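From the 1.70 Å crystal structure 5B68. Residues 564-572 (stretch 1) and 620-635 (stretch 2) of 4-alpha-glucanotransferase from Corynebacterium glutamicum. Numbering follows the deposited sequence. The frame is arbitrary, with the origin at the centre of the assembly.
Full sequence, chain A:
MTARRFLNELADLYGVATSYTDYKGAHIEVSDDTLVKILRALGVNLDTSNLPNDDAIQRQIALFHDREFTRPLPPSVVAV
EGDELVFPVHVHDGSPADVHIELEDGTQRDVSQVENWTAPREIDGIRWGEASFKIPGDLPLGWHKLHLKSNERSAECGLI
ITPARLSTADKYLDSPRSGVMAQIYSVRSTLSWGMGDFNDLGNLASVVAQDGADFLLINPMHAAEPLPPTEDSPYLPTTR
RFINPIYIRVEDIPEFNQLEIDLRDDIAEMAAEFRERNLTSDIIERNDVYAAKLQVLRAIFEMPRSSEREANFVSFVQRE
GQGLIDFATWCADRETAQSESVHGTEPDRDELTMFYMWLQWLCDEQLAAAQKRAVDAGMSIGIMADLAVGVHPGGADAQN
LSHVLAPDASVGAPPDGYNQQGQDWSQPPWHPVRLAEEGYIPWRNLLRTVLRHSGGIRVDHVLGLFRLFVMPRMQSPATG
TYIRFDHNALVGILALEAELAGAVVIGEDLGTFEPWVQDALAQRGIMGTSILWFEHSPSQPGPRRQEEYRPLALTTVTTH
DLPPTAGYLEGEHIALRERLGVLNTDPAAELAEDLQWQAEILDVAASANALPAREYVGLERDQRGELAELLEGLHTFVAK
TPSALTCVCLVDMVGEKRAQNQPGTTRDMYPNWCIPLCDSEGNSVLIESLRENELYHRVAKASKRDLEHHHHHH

Stretch 1 564-572: PTAGYLEGE
Stretch 2 620-635: ERDQRGELAELLEGLH

A short helix that begins at Thr565 lies across the first turns of a longer one that begins at Leu627 and runs on past His635. Their axes approach to 10.6 Å, and their N-to-C directions differ by 109°, so the contact is a crossing and not a side-by-side pairing. The register is set by three CA pairs: Thr565 CA to Leu631 CA at 7.4 Å, Ala566 CA to Leu627 CA at 6.7 Å, and Glu570 CA to Arg621 CA at 7.4 Å. Together the stretches bury 466 Å².

Each helix is prepared by an extended residue at its N-cap, Pro564 (phi/psi -54/156) and Glu626 (-71/158). Pro564 O accepts from Tyr568 N at 2.8 Å, and Thr565 O accepts from Leu569 N at 2.8 Å. In the second stretch Glu626 N donates to Glu629 OE1 at 2.9 Å, with chi1 of Glu629 at m, while Glu626 O takes Leu630 N at 3.1 Å. Gly625 leads in at 128/170, where a CB would be jammed against the preceding carbonyl; the backbone itself calls for glycine.

The polar centre is the carbonyl of Leu569, just before the chain turns through Glu570 (-99/17) into Gly571 (75/16). Two arginines converge on it. Arg621 NH2 donates to Leu569 O at 2.9 Å and 161°, a well-directed bond; Arg624 NH2 also lies 2.9 Å from Leu569 O, but at 125° its bond is weak. For both guanidinium groups the oxygen sits at the edge, near the plane, where the N-H bonds can reach it.

Arg621 gets there with chi1 to chi3 of t, t, m and chi4 near -85°, laying one guanidinium face over Gly571 CA; positive phi favours glycine there. Arg624 uses m, t, m with chi4 at 157°, and its NE donates to Arg621 O at 2.9 Å, tying one arginine's side chain to the other's backbone. Glu620 N to Gln623 OE1, 3.3 Å, and Gln623 N to Glu620 O, 2.9 Å, brace the turn preceding Arg624. Both NH1 atoms find partners elsewhere in the structure.

Beside this cluster the contact is apolar. Leu569 (m, t) gives up 120 Å², the most of any residue here: its CB points sideways, but its end reaches in, placing CD1 3.7 Å from Leu627 CD2 and 3.8 Å from Leu630 CB. Leu627 (chi1 t, chi2 -130°, between wells) also sets CD1 3.8 Å from Ala566 CB, where the small alanine accompanies the closest of the three CA pairs. Thr565, chi1 m, serves two environments: CG2 lies 3.8 Å from both Leu631 CD2 and Leu634 CD1, while OG1 is hydrogen-bonded elsewhere. Leu630, Leu631 and Leu634 all take m, t. Leucine side chains, the CB of Ala566 and the methyl of Thr565 fill the crossing, and arginines satisfy the Leu569 carbonyl.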

# COMPACT_ATOMS: atom_id res chain seq x y z
N PRO A 564 2.31 -18.15 -11.31
CA PRO A 564 0.93 -18.64 -11.33
C PRO A 564 0.85 -20.15 -11.20
O PRO A 564 1.83 -20.85 -11.44
CB PRO A 564 0.44 -18.22 -12.66
CG PRO A 564 1.20 -16.95 -12.93
CD PRO A 564 2.58 -17.30 -12.48
N THR A 565 -0.28 -20.63 -10.74
CA THR A 565 -0.39 -22.04 -10.31
C THR A 565 -0.07 -23.02 -11.43
O THR A 565 0.52 -24.07 -11.13
CB THR A 565 -1.73 -22.27 -9.73
OG1 THR A 565 -1.96 -21.31 -8.70
CG2 THR A 565 -1.86 -23.67 -9.10
N ALA A 566 -0.37 -22.71 -12.68
CA ALA A 566 -0.02 -23.65 -13.76
C ALA A 566 1.50 -23.81 -13.85
O ALA A 566 2.00 -24.91 -14.14
CB ALA A 566 -0.56 -23.22 -15.10
N GLY A 567 2.23 -22.72 -13.64
CA GLY A 567 3.72 -22.77 -13.58
C GLY A 567 4.25 -23.39 -12.31
O GLY A 567 5.16 -24.25 -12.35
N TYR A 568 3.63 -23.03 -11.18
CA TYR A 568 4.02 -23.50 -9.89
C TYR A 568 3.87 -25.04 -9.80
O TYR A 568 4.75 -25.71 -9.33
CB TYR A 568 3.18 -22.86 -8.80
CG TYR A 568 3.74 -22.98 -7.45
CD1 TYR A 568 3.69 -24.17 -6.75
CD2 TYR A 568 4.40 -21.91 -6.84
CE1 TYR A 568 4.22 -24.30 -5.50
CE2 TYR A 568 4.92 -22.03 -5.55
CZ TYR A 568 4.85 -23.23 -4.90
OH TYR A 568 5.35 -23.40 -3.62
N LEU A 569 2.75 -25.58 -10.25
CA LEU A 569 2.57 -27.05 -10.33
C LEU A 569 3.69 -27.76 -11.09
O LEU A 569 4.00 -28.91 -10.75
CB LEU A 569 1.20 -27.39 -10.98
CG LEU A 569 -0.02 -27.16 -10.06
CD1 LEU A 569 -1.36 -27.08 -10.80
CD2 LEU A 569 -0.10 -28.17 -8.93
N GLU A 570 4.26 -27.11 -12.10
CA GLU A 570 5.26 -27.72 -12.97
C GLU A 570 6.70 -27.36 -12.57
O GLU A 570 7.63 -27.55 -13.37
CB GLU A 570 4.90 -27.44 -14.46
CG GLU A 570 3.77 -28.36 -14.97
CD GLU A 570 2.83 -27.73 -16.00
OE1 GLU A 570 3.33 -27.41 -17.11
OE2 GLU A 570 1.58 -27.57 -15.72
N GLY A 571 6.89 -26.87 -11.35
CA GLY A 571 8.17 -26.42 -10.83
C GLY A 571 8.75 -25.09 -11.30
O GLY A 571 9.90 -24.84 -11.05
N GLU A 572 7.97 -24.21 -11.92
CA GLU A 572 8.52 -22.94 -12.48
C GLU A 572 9.16 -21.97 -11.47
O GLU A 572 10.07 -21.22 -11.82
CB GLU A 572 7.45 -22.21 -13.33
CG GLU A 572 7.81 -20.80 -13.89
CD GLU A 572 8.78 -20.82 -15.06
OE1 GLU A 572 9.61 -21.78 -15.19
OE2 GLU A 572 8.75 -19.85 -15.87
N GLU A 620 4.55 -39.31 -9.58
CA GLU A 620 5.36 -38.46 -10.42
C GLU A 620 4.58 -37.20 -10.65
O GLU A 620 3.37 -37.20 -10.60
CB GLU A 620 5.61 -39.11 -11.76
CG GLU A 620 6.50 -40.34 -11.69
CD GLU A 620 7.76 -40.16 -12.48
OE1 GLU A 620 8.82 -40.57 -11.96
OE2 GLU A 620 7.71 -39.60 -13.60
N ARG A 621 5.30 -36.13 -10.91
CA ARG A 621 4.69 -34.81 -11.06
C ARG A 621 3.62 -34.79 -12.13
O ARG A 621 2.58 -34.15 -11.95
CB ARG A 621 5.75 -33.77 -11.41
CG ARG A 621 5.28 -32.33 -11.20
CD ARG A 621 6.37 -31.33 -11.59
NE ARG A 621 7.40 -31.28 -10.56
CZ ARG A 621 7.38 -30.53 -9.46
NH1 ARG A 621 8.41 -30.58 -8.65
NH2 ARG A 621 6.36 -29.66 -9.21
N ASP A 622 3.86 -35.48 -13.24
CA ASP A 622 2.90 -35.47 -14.33
C ASP A 622 1.84 -36.58 -14.21
O ASP A 622 1.05 -36.76 -15.12
CB ASP A 622 3.65 -35.43 -15.69
CG ASP A 622 4.31 -36.77 -16.06
OD1 ASP A 622 4.43 -37.65 -15.16
OD2 ASP A 622 4.70 -36.93 -17.25
N GLN A 623 1.80 -37.24 -13.06
CA GLN A 623 0.80 -38.25 -12.73
C GLN A 623 -0.28 -37.85 -11.71
O GLN A 623 -0.90 -38.71 -11.14
CB GLN A 623 1.51 -39.51 -12.23
CG GLN A 623 2.37 -40.20 -13.26
CD GLN A 623 3.25 -41.28 -12.66
OE1 GLN A 623 3.19 -41.58 -11.48
NE2 GLN A 623 4.08 -41.89 -13.51
N ARG A 624 -0.45 -36.56 -11.45
CA ARG A 624 -1.32 -36.09 -10.33
C ARG A 624 -2.71 -35.59 -10.82
O ARG A 624 -3.58 -35.30 -10.00
CB ARG A 624 -0.60 -34.97 -9.54
CG ARG A 624 0.72 -35.44 -8.90
CD ARG A 624 1.62 -34.35 -8.32
NE ARG A 624 1.80 -33.26 -9.27
CZ ARG A 624 2.13 -32.00 -8.94
NH1 ARG A 624 2.36 -31.66 -7.69
NH2 ARG A 624 2.26 -31.10 -9.87
N GLY A 625 -2.90 -35.57 -12.14
CA GLY A 625 -4.14 -35.12 -12.75
C GLY A 625 -3.81 -34.08 -13.78
O GLY A 625 -2.69 -33.57 -13.81
N GLU A 626 -4.80 -33.73 -14.58
CA GLU A 626 -4.68 -32.69 -15.57
C GLU A 626 -4.59 -31.33 -14.89
O GLU A 626 -5.07 -31.16 -13.81
CB GLU A 626 -5.91 -32.68 -16.45
CG GLU A 626 -6.19 -33.97 -17.16
CD GLU A 626 -5.69 -33.92 -18.57
OE1 GLU A 626 -4.46 -33.95 -18.75
OE2 GLU A 626 -6.52 -33.82 -19.49
N LEU A 627 -4.03 -30.34 -15.58
CA LEU A 627 -3.84 -29.05 -14.98
C LEU A 627 -5.17 -28.50 -14.51
O LEU A 627 -5.28 -28.06 -13.39
CB LEU A 627 -3.30 -28.09 -16.04
CG LEU A 627 -2.64 -26.76 -15.68
CD1 LEU A 627 -3.20 -25.58 -16.46
CD2 LEU A 627 -2.61 -26.48 -14.20
N ALA A 628 -6.20 -28.61 -15.33
CA ALA A 628 -7.51 -28.09 -14.97
C ALA A 628 -8.06 -28.77 -13.73
O ALA A 628 -8.68 -28.13 -12.91
CB ALA A 628 -8.48 -28.20 -16.13
N GLU A 629 -7.85 -30.06 -13.60
CA GLU A 629 -8.32 -30.77 -12.41
C GLU A 629 -7.64 -30.29 -11.13
O GLU A 629 -8.26 -30.16 -10.10
CB GLU A 629 -8.19 -32.28 -12.59
CG GLU A 629 -8.78 -32.77 -13.90
CD GLU A 629 -8.61 -34.26 -14.11
OE1 GLU A 629 -7.48 -34.75 -14.15
OE2 GLU A 629 -9.64 -34.94 -14.21
N LEU A 630 -6.35 -30.03 -11.21
CA LEU A 630 -5.59 -29.57 -10.05
C LEU A 630 -6.00 -28.14 -9.70
O LEU A 630 -6.23 -27.86 -8.55
CB LEU A 630 -4.11 -29.67 -10.34
CG LEU A 630 -3.62 -31.12 -10.43
CD1 LEU A 630 -2.28 -31.17 -11.12
CD2 LEU A 630 -3.55 -31.76 -9.09
N LEU A 631 -6.11 -27.29 -10.71
CA LEU A 631 -6.66 -25.95 -10.49
C LEU A 631 -8.02 -25.96 -9.85
O LEU A 631 -8.31 -25.26 -8.90
CB LEU A 631 -6.73 -25.20 -11.79
CG LEU A 631 -5.41 -24.76 -12.35
CD1 LEU A 631 -5.58 -24.32 -13.75
CD2 LEU A 631 -4.76 -23.66 -11.48
N GLU A 632 -8.92 -26.80 -10.35
CA GLU A 632 -10.23 -26.91 -9.77
C GLU A 632 -10.12 -27.34 -8.30
O GLU A 632 -10.82 -26.81 -7.44
CB GLU A 632 -11.06 -27.95 -10.56
CG GLU A 632 -11.68 -27.43 -11.81
CD GLU A 632 -12.28 -28.54 -12.71
OE1 GLU A 632 -11.78 -29.69 -12.71
OE2 GLU A 632 -13.22 -28.21 -13.43
N GLY A 633 -9.29 -28.35 -8.01
CA GLY A 633 -9.20 -28.88 -6.65
C GLY A 633 -8.63 -27.86 -5.64
O GLY A 633 -9.15 -27.69 -4.56
N LEU A 634 -7.61 -27.14 -6.05
CA LEU A 634 -7.01 -26.11 -5.15
C LEU A 634 -7.98 -24.97 -4.92
O LEU A 634 -8.03 -24.38 -3.83
CB LEU A 634 -5.69 -25.60 -5.72
CG LEU A 634 -4.56 -26.68 -5.83
CD1 LEU A 634 -3.38 -26.10 -6.56
CD2 LEU A 634 -4.23 -27.28 -4.50
N HIS A 635 -8.74 -24.61 -5.94
CA HIS A 635 -9.67 -23.52 -5.80
C HIS A 635 -10.88 -23.88 -4.96
O HIS A 635 -11.35 -23.10 -4.14
CB HIS A 635 -10.05 -22.96 -7.16
CG HIS A 635 -8.95 -22.17 -7.79
ND1 HIS A 635 -8.84 -20.80 -7.62
CD2 HIS A 635 -7.85 -22.56 -8.46
CE1 HIS A 635 -7.75 -20.37 -8.22
NE2 HIS A 635 -7.14 -21.41 -8.76